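PDB 6A8M: FACT complex subunit SPT16 from Ashbya gossypii, which probably acts, with POB3, as a histone chaperone of the FACT complex that reorganises nucleosomes during transcription, replication and DNA repair, and is represented here by its N-terminal, peptidase-like region. Local coordinates for residues A[63-68]-A[74-79]; A[103-108]-A[122-127]; A[116-121]-A[142-147]; A[14-19]-A[54-59]. All blocks are in the same frame, centred on the assembly; numbering follows the deposited sequence.

Contact 1 (A[63-68]-A[74-79]); sequences TTLIAV and VVITSA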
loop_
_atom_site.group_PDB
_atom_site.type_symbol
_atom_site.label_atom_id
_atom_site.label_comp_id
_atom_site.label_asym_id
_atom_site.label_seq_id
_atom_site.Cartn_x
_atom_site.Cartn_y
_atom_site.Cartn_z
ATOM N N THR A 63 -4.737 9.244 -19.076
ATOM C CA THR A 63 -4.952 10.412 -19.929
ATOM C C THR A 63 -6.161 11.225 -19.463
ATOM O O THR A 63 -7.094 11.493 -20.219
ATOM C CB THR A 63 -5.114 9.960 -21.383
ATOM O OG1 THR A 63 -4.080 9.015 -21.689
ATOM C CG2 THR A 63 -4.978 11.115 -22.318
ATOM N N THR A 64 -6.163 11.565 -18.176
ATOM C CA THR A 64 -7.316 12.148 -17.509
ATOM C C THR A 64 -6.841 13.184 -16.510
ATOM O O THR A 64 -5.860 12.954 -15.802
ATOM C CB THR A 64 -8.131 11.070 -16.771
ATOM O OG1 THR A 64 -8.705 10.190 -17.735
ATOM C CG2 THR A 64 -9.234 11.681 -15.913
ATOM N N LEU A 65 -7.532 14.317 -16.467
ATOM C CA LEU A 65 -7.277 15.347 -15.475
ATOM C C LEU A 65 -8.489 15.469 -14.560
ATOM O O LEU A 65 -9.633 15.487 -15.019
ATOM C CB LEU A 65 -6.980 16.683 -16.158
ATOM C CG LEU A 65 -6.612 17.851 -15.243
ATOM C CD1 LEU A 65 -5.748 18.851 -16.021
ATOM C CD2 LEU A 65 -7.844 18.539 -14.704
ATOM N N ILE A 66 -8.235 15.593 -13.263
ATOM C CA ILE A 66 -9.268 15.842 -12.276
ATOM C C ILE A 66 -8.841 17.060 -11.468
ATOM O O ILE A 66 -7.753 17.064 -10.886
ATOM C CB ILE A 66 -9.478 14.638 -11.342
ATOM C CG1 ILE A 66 -9.787 13.372 -12.149
ATOM C CG2 ILE A 66 -10.540 14.960 -10.268
ATOM C CD1 ILE A 66 -9.821 12.071 -11.295
ATOM N N ALA A 67 -9.688 18.075 -11.420
ATOM C CA ALA A 67 -9.438 19.247 -10.597
ATOM C C ALA A 67 -10.597 19.433 -9.637
ATOM O O ALA A 67 -11.754 19.220 -10.009
ATOM C CB ALA A 67 -9.251 20.503 -11.443
ATOM N N VAL A 68 -10.285 19.822 -8.400
ATOM C CA VAL A 68 -11.280 19.893 -7.331
ATOM C C VAL A 68 -11.315 21.309 -6.774
ATOM O O VAL A 68 -10.268 21.930 -6.571
ATOM C CB VAL A 68 -10.988 18.889 -6.193
ATOM C CG1 VAL A 68 -12.164 18.860 -5.250
ATOM C CG2 VAL A 68 -10.708 17.460 -6.757
ATOM N N VAL A 74 -13.810 19.342 -12.037
ATOM C CA VAL A 74 -13.684 19.223 -13.485
ATOM C C VAL A 74 -12.917 17.945 -13.765
ATOM O O VAL A 74 -11.849 17.720 -13.183
ATOM C CB VAL A 74 -12.965 20.439 -14.101
ATOM C CG1 VAL A 74 -12.770 20.222 -15.606
ATOM C CG2 VAL A 74 -13.752 21.709 -13.844
ATOM N N VAL A 75 -13.469 17.101 -14.634
ATOM C CA VAL A 75 -12.788 15.917 -15.143
ATOM C C VAL A 75 -12.619 16.107 -16.643
ATOM O O VAL A 75 -13.609 16.307 -17.354
ATOM C CB VAL A 75 -13.585 14.637 -14.847
ATOM C CG1 VAL A 75 -12.846 13.419 -15.345
ATOM C CG2 VAL A 75 -13.882 14.537 -13.358
ATOM N N ILE A 76 -11.377 16.051 -17.121
ATOM C CA ILE A 76 -11.077 16.075 -18.551
ATOM C C ILE A 76 -10.689 14.658 -18.926
ATOM O O ILE A 76 -9.699 14.126 -18.408
ATOM C CB ILE A 76 -9.945 17.055 -18.895
ATOM C CG1 ILE A 76 -10.270 18.469 -18.412
ATOM C CG2 ILE A 76 -9.624 17.011 -20.420
ATOM C CD1 ILE A 76 -9.135 19.464 -18.622
ATOM N N THR A 77 -11.472 14.030 -19.792
ATOM C CA THR A 77 -11.215 12.636 -20.130
ATOM C C THR A 77 -11.904 12.322 -21.455
ATOM O O THR A 77 -12.692 13.115 -21.973
ATOM C CB THR A 77 -11.678 11.695 -19.011
ATOM O OG1 THR A 77 -11.056 10.415 -19.177
ATOM C CG2 THR A 77 -13.210 11.533 -19.011
ATOM N N SER A 78 -11.601 11.147 -21.990
ATOM C CA SER A 78 -12.043 10.810 -23.335
ATOM C C SER A 78 -13.540 10.515 -23.366
ATOM O O SER A 78 -14.179 10.271 -22.342
ATOM C CB SER A 78 -11.282 9.591 -23.847
ATOM O OG SER A 78 -11.639 8.458 -23.073
ATOM N N ALA A 79 -14.094 10.508 -24.583
ATOM C CA ALA A 79 -15.516 10.228 -24.729
ATOM C C ALA A 79 -15.860 8.835 -24.214
ATOM O O ALA A 79 -16.929 8.627 -23.627
ATOM C CB ALA A 79 -15.927 10.385 -26.194
HETATM O O HOH W 1 -8.822 9.699 -21.553
#

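Contact 2 (A[103-108]-A[122-127]); sequences ELWQSS and VERVRE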
loop_
_atom_site.group_PDB
_atom_site.type_symbol
_atom_site.label_atom_id
_atom_site.label_comp_id
_atom_site.label_asym_id
_atom_site.label_seq_id
_atom_site.Cartn_x
_atom_site.Cartn_y
_atom_site.Cartn_z
ATOM N N GLU A 103 -18.278 18.741 -13.690
ATOM C CA GLU A 103 -18.310 18.941 -15.133
ATOM C C GLU A 103 -17.388 17.935 -15.802
ATOM O O GLU A 103 -16.221 17.811 -15.421
ATOM C CB GLU A 103 -17.881 20.364 -15.505
ATOM C CG GLU A 103 -18.655 21.429 -14.779
ATOM C CD GLU A 103 -18.275 22.823 -15.204
ATOM O OE1 GLU A 103 -18.661 23.780 -14.499
ATOM O OE2 GLU A 103 -17.598 22.968 -16.241
ATOM N N LEU A 104 -17.916 17.210 -16.788
ATOM C CA LEU A 104 -17.117 16.314 -17.616
ATOM C C LEU A 104 -16.790 17.061 -18.902
ATOM O O LEU A 104 -17.679 17.314 -19.724
ATOM C CB LEU A 104 -17.878 15.021 -17.906
ATOM C CG LEU A 104 -18.385 14.333 -16.645
ATOM C CD1 LEU A 104 -19.247 13.117 -16.969
ATOM C CD2 LEU A 104 -17.197 13.927 -15.809
ATOM N N TRP A 105 -15.528 17.429 -19.069
ATOM C CA TRP A 105 -15.046 17.992 -20.326
ATOM C C TRP A 105 -14.451 16.863 -21.167
ATOM O O TRP A 105 -13.507 16.192 -20.739
ATOM C CB TRP A 105 -13.997 19.073 -20.067
ATOM C CG TRP A 105 -14.451 20.249 -19.219
ATOM C CD1 TRP A 105 -15.708 20.489 -18.720
ATOM C CD2 TRP A 105 -13.630 21.322 -18.759
ATOM N NE1 TRP A 105 -15.714 21.655 -17.973
ATOM C CE2 TRP A 105 -14.449 22.185 -17.983
ATOM C CE3 TRP A 105 -12.275 21.637 -18.914
ATOM C CZ2 TRP A 105 -13.956 23.345 -17.389
ATOM C CZ3 TRP A 105 -11.791 22.788 -18.321
ATOM C CH2 TRP A 105 -12.623 23.624 -17.561
ATOM N N GLN A 106 -14.989 16.657 -22.367
ATOM C CA GLN A 106 -14.539 15.556 -23.206
ATOM C C GLN A 106 -13.251 15.963 -23.920
ATOM O O GLN A 106 -13.224 16.977 -24.612
ATOM C CB GLN A 106 -15.643 15.214 -24.197
ATOM C CG GLN A 106 -15.447 13.985 -25.035
ATOM C CD GLN A 106 -16.668 13.722 -25.905
ATOM O OE1 GLN A 106 -16.664 13.994 -27.111
ATOM N NE2 GLN A 106 -17.728 13.210 -25.289
ATOM N N SER A 107 -12.181 15.201 -23.720
ATOM C CA SER A 107 -10.927 15.457 -24.411
ATOM C C SER A 107 -11.013 14.988 -25.865
ATOM O O SER A 107 -11.966 14.328 -26.288
ATOM C CB SER A 107 -9.774 14.752 -23.703
ATOM O OG SER A 107 -9.863 13.340 -23.855
ATOM N N SER A 108 -9.995 15.332 -26.644
ATOM C CA SER A 108 -9.955 14.878 -28.021
ATOM C C SER A 108 -8.510 14.762 -28.464
ATOM O O SER A 108 -7.637 15.474 -27.964
ATOM C CB SER A 108 -10.725 15.829 -28.944
ATOM O OG SER A 108 -10.481 15.499 -30.303
ATOM N N VAL A 122 -6.955 26.438 -16.162
ATOM C CA VAL A 122 -6.068 27.381 -15.478
ATOM C C VAL A 122 -6.815 28.658 -15.082
ATOM O O VAL A 122 -6.561 29.227 -14.013
ATOM C CB VAL A 122 -4.832 27.672 -16.355
ATOM C CG1 VAL A 122 -4.336 29.077 -16.133
ATOM C CG2 VAL A 122 -3.741 26.655 -16.035
ATOM N N GLU A 123 -7.758 29.120 -15.913
ATOM C CA GLU A 123 -8.555 30.287 -15.532
ATOM C C GLU A 123 -9.345 30.014 -14.253
ATOM O O GLU A 123 -9.378 30.845 -13.331
ATOM C CB GLU A 123 -9.498 30.694 -16.667
ATOM C CG GLU A 123 -8.810 31.182 -17.946
ATOM C CD GLU A 123 -7.898 32.380 -17.718
ATOM O OE1 GLU A 123 -8.413 33.503 -17.512
ATOM O OE2 GLU A 123 -6.663 32.195 -17.760
ATOM N N ARG A 124 -9.983 28.850 -14.169
ATOM C CA ARG A 124 -10.723 28.529 -12.955
ATOM C C ARG A 124 -9.785 28.378 -11.756
ATOM O O ARG A 124 -10.118 28.813 -10.648
ATOM C CB ARG A 124 -11.563 27.270 -13.175
ATOM C CG ARG A 124 -12.663 27.088 -12.145
ATOM C CD ARG A 124 -13.600 25.947 -12.494
ATOM N NE ARG A 124 -14.166 26.075 -13.838
ATOM C CZ ARG A 124 -15.261 25.434 -14.242
ATOM N NH1 ARG A 124 -15.903 24.629 -13.398
ATOM N NH2 ARG A 124 -15.717 25.601 -15.478
ATOM N N VAL A 125 -8.599 27.787 -11.958
ATOM C CA VAL A 125 -7.667 27.573 -10.850
ATOM C C VAL A 125 -7.186 28.905 -10.275
ATOM O O VAL A 125 -7.148 29.099 -9.053
ATOM C CB VAL A 125 -6.491 26.689 -11.306
ATOM C CG1 VAL A 125 -5.339 26.809 -10.349
ATOM C CG2 VAL A 125 -6.938 25.224 -11.445
ATOM N N ARG A 126 -6.812 29.847 -11.145
ATOM C CA ARG A 126 -6.289 31.117 -10.645
ATOM C C ARG A 126 -7.384 31.953 -9.994
ATOM O O ARG A 126 -7.109 32.719 -9.065
ATOM C CB ARG A 126 -5.604 31.887 -11.775
ATOM C CG ARG A 126 -6.527 32.397 -12.881
ATOM C CD ARG A 126 -5.714 32.947 -14.048
ATOM N NE ARG A 126 -6.531 33.647 -15.042
ATOM C CZ ARG A 126 -6.624 34.970 -15.137
ATOM N NH1 ARG A 126 -5.945 35.747 -14.301
ATOM N NH2 ARG A 126 -7.391 35.520 -16.073
ATOM N N GLU A 127 -8.625 31.807 -10.453
ATOM C CA GLU A 127 -9.742 32.470 -9.788
ATOM C C GLU A 127 -9.913 31.948 -8.369
ATOM O O GLU A 127 -10.207 32.716 -7.446
ATOM C CB GLU A 127 -11.025 32.266 -10.598
ATOM C CG GLU A 127 -12.299 32.698 -9.882
ATOM C CD GLU A 127 -12.261 34.159 -9.460
ATOM O OE1 GLU A 127 -11.658 34.985 -10.190
ATOM O OE2 GLU A 127 -12.829 34.479 -8.393
#

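Contact 3 (A[116-121]-A[142-147]); sequences KLFEDL and GKFITE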
loop_
_atom_site.group_PDB
_atom_site.type_symbol
_atom_site.label_atom_id
_atom_site.label_comp_id
_atom_site.label_asym_id
_atom_site.label_seq_id
_atom_site.Cartn_x
_atom_site.Cartn_y
_atom_site.Cartn_z
ATOM N N LYS A 116 -6.875 24.050 -25.159
ATOM C CA LYS A 116 -7.828 25.080 -24.772
ATOM C C LYS A 116 -8.518 24.706 -23.472
ATOM O O LYS A 116 -8.740 25.571 -22.616
ATOM C CB LYS A 116 -8.852 25.296 -25.883
ATOM C CG LYS A 116 -9.846 26.444 -25.632
ATOM C CD LYS A 116 -9.141 27.777 -25.439
ATOM C CE LYS A 116 -10.123 28.949 -25.408
ATOM N NZ LYS A 116 -11.275 28.723 -24.498
ATOM N N LEU A 117 -8.858 23.422 -23.307
ATOM C CA LEU A 117 -9.430 22.968 -22.044
ATOM C C LEU A 117 -8.469 23.239 -20.893
ATOM O O LEU A 117 -8.872 23.736 -19.834
ATOM C CB LEU A 117 -9.784 21.472 -22.116
ATOM C CG LEU A 117 -10.910 21.056 -23.073
ATOM C CD1 LEU A 117 -11.206 19.557 -22.975
ATOM C CD2 LEU A 117 -12.168 21.867 -22.811
ATOM N N PHE A 118 -7.178 22.936 -21.087
ATOM C CA PHE A 118 -6.193 23.205 -20.042
ATOM C C PHE A 118 -6.120 24.693 -19.732
ATOM O O PHE A 118 -6.002 25.086 -18.567
ATOM C CB PHE A 118 -4.804 22.705 -20.464
ATOM C CG PHE A 118 -4.712 21.219 -20.659
ATOM C CD1 PHE A 118 -5.562 20.352 -19.982
ATOM C CD2 PHE A 118 -3.757 20.686 -21.518
ATOM C CE1 PHE A 118 -5.473 18.990 -20.145
ATOM C CE2 PHE A 118 -3.655 19.302 -21.690
ATOM C CZ PHE A 118 -4.513 18.456 -21.003
ATOM N N GLU A 119 -6.177 25.533 -20.770
ATOM C CA GLU A 119 -6.165 26.977 -20.558
ATOM C C GLU A 119 -7.415 27.423 -19.805
ATOM O O GLU A 119 -7.324 28.211 -18.854
ATOM C CB GLU A 119 -6.032 27.709 -21.900
ATOM C CG GLU A 119 -4.644 27.552 -22.508
ATOM C CD GLU A 119 -4.577 27.891 -23.991
ATOM O OE1 GLU A 119 -5.634 28.115 -24.620
ATOM O OE2 GLU A 119 -3.448 27.934 -24.529
ATOM N N ASP A 120 -8.590 26.929 -20.226
ATOM C CA ASP A 120 -9.837 27.154 -19.484
ATOM C C ASP A 120 -9.691 26.758 -18.021
ATOM O O ASP A 120 -10.112 27.492 -17.118
ATOM C CB ASP A 120 -10.981 26.341 -20.088
ATOM C CG ASP A 120 -11.367 26.783 -21.469
ATOM O OD1 ASP A 120 -10.864 27.831 -21.931
ATOM O OD2 ASP A 120 -12.182 26.052 -22.084
ATOM N N LEU A 121 -9.113 25.581 -17.767
ATOM C CA LEU A 121 -9.001 25.106 -16.393
ATOM C C LEU A 121 -8.074 25.999 -15.574
ATOM O O LEU A 121 -8.377 26.319 -14.420
ATOM C CB LEU A 121 -8.520 23.659 -16.375
ATOM C CG LEU A 121 -8.322 23.170 -14.936
ATOM C CD1 LEU A 121 -9.668 22.951 -14.248
ATOM C CD2 LEU A 121 -7.469 21.967 -14.901
ATOM N N GLY A 142 3.463 10.832 -22.000
ATOM C CA GLY A 142 2.404 10.926 -22.976
ATOM C C GLY A 142 2.119 12.363 -23.389
ATOM O O GLY A 142 2.462 13.328 -22.697
ATOM N N LYS A 143 1.480 12.484 -24.553
ATOM C CA LYS A 143 1.178 13.782 -25.148
ATOM C C LYS A 143 0.286 14.624 -24.237
ATOM O O LYS A 143 0.488 15.837 -24.097
ATOM C CB LYS A 143 0.516 13.542 -26.514
ATOM C CG LYS A 143 0.485 14.705 -27.453
ATOM C CD LYS A 143 -0.148 14.337 -28.802
ATOM C CE LYS A 143 0.671 13.312 -29.600
ATOM N NZ LYS A 143 1.918 13.828 -30.219
ATOM N N PHE A 144 -0.690 13.987 -23.586
ATOM C CA PHE A 144 -1.685 14.707 -22.791
ATOM C C PHE A 144 -1.034 15.433 -21.620
ATOM O O PHE A 144 -1.159 16.656 -21.479
ATOM C CB PHE A 144 -2.735 13.702 -22.315
ATOM C CG PHE A 144 -3.859 14.273 -21.471
ATOM C CD1 PHE A 144 -5.006 14.795 -22.069
ATOM C CD2 PHE A 144 -3.829 14.168 -20.084
ATOM C CE1 PHE A 144 -6.095 15.255 -21.294
ATOM C CE2 PHE A 144 -4.891 14.632 -19.308
ATOM C CZ PHE A 144 -6.033 15.183 -19.921
ATOM N N ILE A 145 -0.312 14.698 -20.772
ATOM C CA ILE A 145 0.311 15.352 -19.626
ATOM C C ILE A 145 1.418 16.302 -20.066
ATOM O O ILE A 145 1.659 17.325 -19.409
ATOM C CB ILE A 145 0.819 14.315 -18.604
ATOM C CG1 ILE A 145 1.129 15.005 -17.274
ATOM C CG2 ILE A 145 2.040 13.563 -19.137
ATOM C CD1 ILE A 145 1.314 14.061 -16.112
ATOM N N THR A 146 2.105 16.003 -21.175
ATOM C CA THR A 146 3.179 16.887 -21.615
ATOM C C THR A 146 2.617 18.222 -22.087
ATOM O O THR A 146 3.184 19.279 -21.788
ATOM C CB THR A 146 4.003 16.213 -22.710
ATOM O OG1 THR A 146 4.618 15.029 -22.177
ATOM C CG2 THR A 146 5.099 17.156 -23.240
ATOM N N GLU A 147 1.482 18.198 -22.792
ATOM C CA GLU A 147 0.827 19.454 -23.135
ATOM C C GLU A 147 0.371 20.195 -21.880
ATOM O O GLU A 147 0.523 21.423 -21.794
ATOM C CB GLU A 147 -0.347 19.214 -24.089
ATOM C CG GLU A 147 0.056 19.073 -25.559
ATOM C CD GLU A 147 -1.064 19.421 -26.538
ATOM O OE1 GLU A 147 -2.249 19.329 -26.149
ATOM O OE2 GLU A 147 -0.756 19.782 -27.702
#

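Contact 4 (A[14-19]-A[54-59]); sequences NRLLAL and NWLLGY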
loop_
_atom_site.group_PDB
_atom_site.type_symbol
_atom_site.label_atom_id
_atom_site.label_comp_id
_atom_site.label_asym_id
_atom_site.label_seq_id
_atom_site.Cartn_x
_atom_site.Cartn_y
_atom_site.Cartn_z
ATOM N N ASN A 14 -19.146 9.897 -1.857
ATOM C CA ASN A 14 -18.700 10.111 -0.481
ATOM C C ASN A 14 -17.225 10.485 -0.423
ATOM O O ASN A 14 -16.829 11.360 0.357
ATOM C CB ASN A 14 -18.961 8.859 0.354
ATOM C CG ASN A 14 -20.423 8.669 0.656
ATOM O OD1 ASN A 14 -21.208 9.625 0.611
ATOM N ND2 ASN A 14 -20.809 7.439 0.963
ATOM N N ARG A 15 -16.404 9.857 -1.260
ATOM C CA ARG A 15 -14.964 10.090 -1.195
ATOM C C ARG A 15 -14.586 11.409 -1.857
ATOM O O ARG A 15 -13.724 12.139 -1.353
ATOM C CB ARG A 15 -14.221 8.906 -1.829
ATOM C CG ARG A 15 -14.445 7.610 -1.033
ATOM C CD ARG A 15 -13.700 6.416 -1.590
ATOM N NE ARG A 15 -14.002 5.183 -0.845
ATOM C CZ ARG A 15 -13.646 3.961 -1.234
ATOM N NH1 ARG A 15 -12.987 3.785 -2.372
ATOM N NH2 ARG A 15 -13.999 2.894 -0.506
ATOM N N LEU A 16 -15.223 11.724 -2.984
ATOM C CA LEU A 16 -14.995 13.017 -3.625
ATOM C C LEU A 16 -15.442 14.163 -2.732
ATOM O O LEU A 16 -14.736 15.169 -2.611
ATOM C CB LEU A 16 -15.713 13.088 -4.970
ATOM C CG LEU A 16 -15.465 14.408 -5.716
ATOM C CD1 LEU A 16 -13.959 14.585 -5.957
ATOM C CD2 LEU A 16 -16.217 14.451 -7.040
ATOM N N LEU A 17 -16.603 14.025 -2.076
ATOM C CA LEU A 17 -17.053 15.076 -1.169
ATOM C C LEU A 17 -16.160 15.167 0.065
ATOM O O LEU A 17 -15.882 16.270 0.547
ATOM C CB LEU A 17 -18.509 14.849 -0.770
ATOM C CG LEU A 17 -19.512 15.048 -1.910
ATOM C CD1 LEU A 17 -20.921 14.935 -1.378
ATOM C CD2 LEU A 17 -19.295 16.393 -2.576
ATOM N N ALA A 18 -15.668 14.029 0.569
ATOM C CA ALA A 18 -14.696 14.082 1.667
ATOM C C ALA A 18 -13.446 14.851 1.265
ATOM O O ALA A 18 -12.922 15.652 2.047
ATOM C CB ALA A 18 -14.324 12.677 2.131
ATOM N N LEU A 19 -12.974 14.643 0.030
ATOM C CA LEU A 19 -11.810 15.372 -0.474
ATOM C C LEU A 19 -12.093 16.862 -0.588
ATOM O O LEU A 19 -11.262 17.696 -0.208
ATOM C CB LEU A 19 -11.407 14.798 -1.834
ATOM C CG LEU A 19 -10.271 15.472 -2.596
ATOM C CD1 LEU A 19 -8.951 15.409 -1.830
ATOM C CD2 LEU A 19 -10.134 14.795 -3.952
ATOM N N ASN A 54 -7.808 5.123 -7.960
ATOM C CA ASN A 54 -8.283 3.864 -7.410
ATOM C C ASN A 54 -9.254 4.119 -6.277
ATOM O O ASN A 54 -10.261 3.411 -6.138
ATOM C CB ASN A 54 -7.104 3.022 -6.940
ATOM C CG ASN A 54 -6.329 2.426 -8.087
ATOM O OD1 ASN A 54 -6.871 2.235 -9.174
ATOM N ND2 ASN A 54 -5.064 2.099 -7.844
ATOM N N TRP A 55 -8.981 5.157 -5.479
ATOM C CA TRP A 55 -9.849 5.514 -4.357
ATOM C C TRP A 55 -11.175 6.099 -4.836
ATOM O O TRP A 55 -12.250 5.673 -4.396
ATOM C CB TRP A 55 -9.122 6.512 -3.442
ATOM C CG TRP A 55 -9.801 6.777 -2.114
ATOM C CD1 TRP A 55 -10.071 5.858 -1.121
ATOM C CD2 TRP A 55 -10.272 8.040 -1.627
ATOM N NE1 TRP A 55 -10.680 6.482 -0.061
ATOM C CE2 TRP A 55 -10.798 7.820 -0.337
ATOM C CE3 TRP A 55 -10.267 9.340 -2.143
ATOM C CZ2 TRP A 55 -11.356 8.843 0.429
ATOM C CZ3 TRP A 55 -10.810 10.360 -1.383
ATOM C CH2 TRP A 55 -11.360 10.105 -0.107
ATOM N N LEU A 56 -11.128 7.075 -5.745
ATOM C CA LEU A 56 -12.374 7.720 -6.155
ATOM C C LEU A 56 -13.211 6.818 -7.048
ATOM O O LEU A 56 -14.446 6.774 -6.917
ATOM C CB LEU A 56 -12.075 9.029 -6.896
ATOM C CG LEU A 56 -11.511 10.218 -6.122
ATOM C CD1 LEU A 56 -11.248 11.315 -7.137
ATOM C CD2 LEU A 56 -12.444 10.709 -5.008
ATOM N N LEU A 57 -12.557 6.119 -7.981
ATOM C CA LEU A 57 -13.222 5.461 -9.096
ATOM C C LEU A 57 -13.166 3.948 -9.034
ATOM O O LEU A 57 -14.014 3.296 -9.654
ATOM C CB LEU A 57 -12.591 5.906 -10.423
ATOM C CG LEU A 57 -12.606 7.415 -10.634
ATOM C CD1 LEU A 57 -11.663 7.785 -11.774
ATOM C CD2 LEU A 57 -14.017 7.902 -10.893
ATOM N N GLY A 58 -12.202 3.379 -8.307
ATOM C CA GLY A 58 -11.963 1.950 -8.334
ATOM C C GLY A 58 -11.052 1.494 -9.443
ATOM O O GLY A 58 -10.694 0.310 -9.480
ATOM N N TYR A 59 -10.632 2.404 -10.325
ATOM C CA TYR A 59 -9.850 2.084 -11.513
ATOM C C TYR A 59 -8.979 3.279 -11.830
ATOM O O TYR A 59 -9.343 4.416 -11.526
ATOM C CB TYR A 59 -10.719 1.812 -12.743
ATOM C CG TYR A 59 -11.674 0.682 -12.548
ATOM C CD1 TYR A 59 -11.281 -0.616 -12.829
ATOM C CD2 TYR A 59 -12.947 0.899 -12.056
ATOM C CE1 TYR A 59 -12.140 -1.671 -12.654
ATOM C CE2 TYR A 59 -13.826 -0.168 -11.861
ATOM C CZ TYR A 59 -13.402 -1.453 -12.171
ATOM O OH TYR A 59 -14.231 -2.546 -11.995
HETATM O O HOH W 2 -11.151 1.784 -4.357
#

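Contact 1 (A[63-68]-A[74-79])
The beta hairpin of strands 64-68 and 72-77 closes through an antiparallel ladder, the axes of 64-68 and 74-77 approaching to 4.6 Å. L65 and I76 form a hydrogen-bonded pair, L65 N donating to I76 O at 2.9 Å and I76 N to L65 O at 2.8 Å; A67 and V74 repeat the pattern. Between them the non-hydrogen-bonded pair I66 and V75 turns its side chains to the other face. The hairpin lies within the mixed six-stranded sheet of the N-terminal lobe, and the face carrying L65, A67, V74 and I76 is covered by helix 113-128. Near the end of the ladder T64 and T77 lie side by side, and T77 OG1 donates to T64 OG1 at 2.8 Å, T77 OG1 being anti to its own N (chi1 -162°). T64 OG1 in turn bonds P62 O. A valine at T64 would probably cost T77 OG1 this acceptor and P62 O its hydroxyl donor. Where strand 64-68 begins, T63 and T64 both face L37, a G1 beta bulge.

Contact 2 (A[103-108]-A[122-127])
E103 and R124 meet in a salt bridge between strand 101-106, an outermost strand of the lobe's sheet, and helix 113-128, which packs over that sheet. R124 NH1 donates to E103 OE1 at 3.1 Å, nearly straight and within the guanidinium plane, but it reaches that oxygen from above the carboxylate plane. A second, weak bond runs from R124 NH2 to E103 OE2 at 3.3 Å. With carboxylate and guanidinium planes 69° apart, the two groups do not form the flat two-pronged pairing. R124 reaches E103 through a bend at its third torsion (chi3 -54°).

A hydrogen bond from an uncharged donor comes from within the strand: W105 NE1 donates to E103 OE2 at 2.9 Å, in the indole plane and on the anti lone pair. E103 OE2 thus takes a firm bond from the indole and a weak one from the guanidinium.

In the packing of R124 against W105, the indole brings the edge of its six-membered ring, at CZ2, over one face of the guanidinium, and W105 CZ2 lies 3.4 Å from R124 NH2. The planes are 74° apart, so this is not a flat stack. W105 also rests on L117 and L121 of the same helix.

Held by W105 as well as by R124, the carboxylate is probably restricted in its rotation, and the two opposite charges are likely to offset each other at this partly exposed margin.

Contact 3 (A[116-121]-A[142-147])
F118 of helix 113-128 drives the edge of its ring into the face of F144, in the first turn of helix 143-158. This T-shaped pair has its centroids 5.1 Å apart and its planes at 75°. At the point of the wedge F118 CZ stands 3.6 Å from F144 CE1 and sits over the F144 ring toward its rim rather than over the centre. F144 reaches this place because its ring is anti to the backbone N (chi1 -180°), which swings the phenyl from its own helix toward the other.

A different part of the F118 edge meets the backbone and side chain of helix 143-158. F118 CE2 approaches F144 O at 3.6 Å and E147 CB at 4.1 Å, with the E147 side chain crossing F118 at about a right angle; E147 touches the ring through its methylene carbon. The next residue, W148, one turn on from F144, makes another edge-to-face pair with F118. Below the two phenylalanines lies the sheet: F118 packs on L65 and I76, and F144 on I76 and on T63, just before strand 64-68, so the aromatic pair joins the two helices above one face of the hairpin 64-77.

The attraction is probably dispersion, with a weak pull between the slightly positive C-H rim of F118 and the electron-rich face of F144, its directionality coming from ring orientation rather than charge.

Contact 4 (A[14-19]-A[54-59])
One face of the W55 indole carries the side chain of R15, whose guanidinium lies flat on it with the planes 8° apart and the centres 4.5 Å apart, while W174 makes an edge-to-face pair with the same indole. At the guanidinium's own edge, near its plane, sits the backbone oxygen W55 O. The stack joins helix 9-22 to helix 48-57 within the N-terminal lobe of this peptidase M24 family member.

The aliphatic part of the arginine shares the face. R15 CD sits 3.5 Å from the centroid of the five-membered ring, 15° off its normal, a CH-pi contact, and R15 CB and CG follow over the six-membered ring. The chain runs extended from CG to NE, which lays it along the indole and carries the guanidinium past CD1. There R15 NH1 donates to W55 O at 2.9 Å, in the carbonyl plane and on a lone pair, so one residue supplies both the ring beneath the arginine and the acceptor beside it. The other terminal nitrogen, R15 NH2, forms a salt bridge with D178, in the loop before helix 179-208. Replacing W55 with an alanine would probably strip the arginine of its aromatic bed and let its methylene chain turn more freely, although the backbone acceptor would remain.

Beside the stack, L56 reaches across to the next residue of helix 9-22, its CD2 methyl standing 3.6 Å from L16 N and 4.0 Å from L16 CB.

All four contacts lie in the N-terminal lobe. Along the chain contact 4 closes before contact 1 opens, and contact 1 before the other two, which alternate along the chain and share helix 113-128. Contacts 1, 2 and 3 form one cluster, their centres 8 to 10 Å apart: strand 72-77 of contact 1 neighbours strand 101-106 of contact 2 in the six-stranded sheet. Contact 4 stands apart, about 14 Å from contact 1 between centres and about 23 Å from contact 3. L121 of helix 113-128 packs on L65 and A67, while L19 of helix 9-22 meets V68 of the same strand, so the contacts tie this hairpin to its helices.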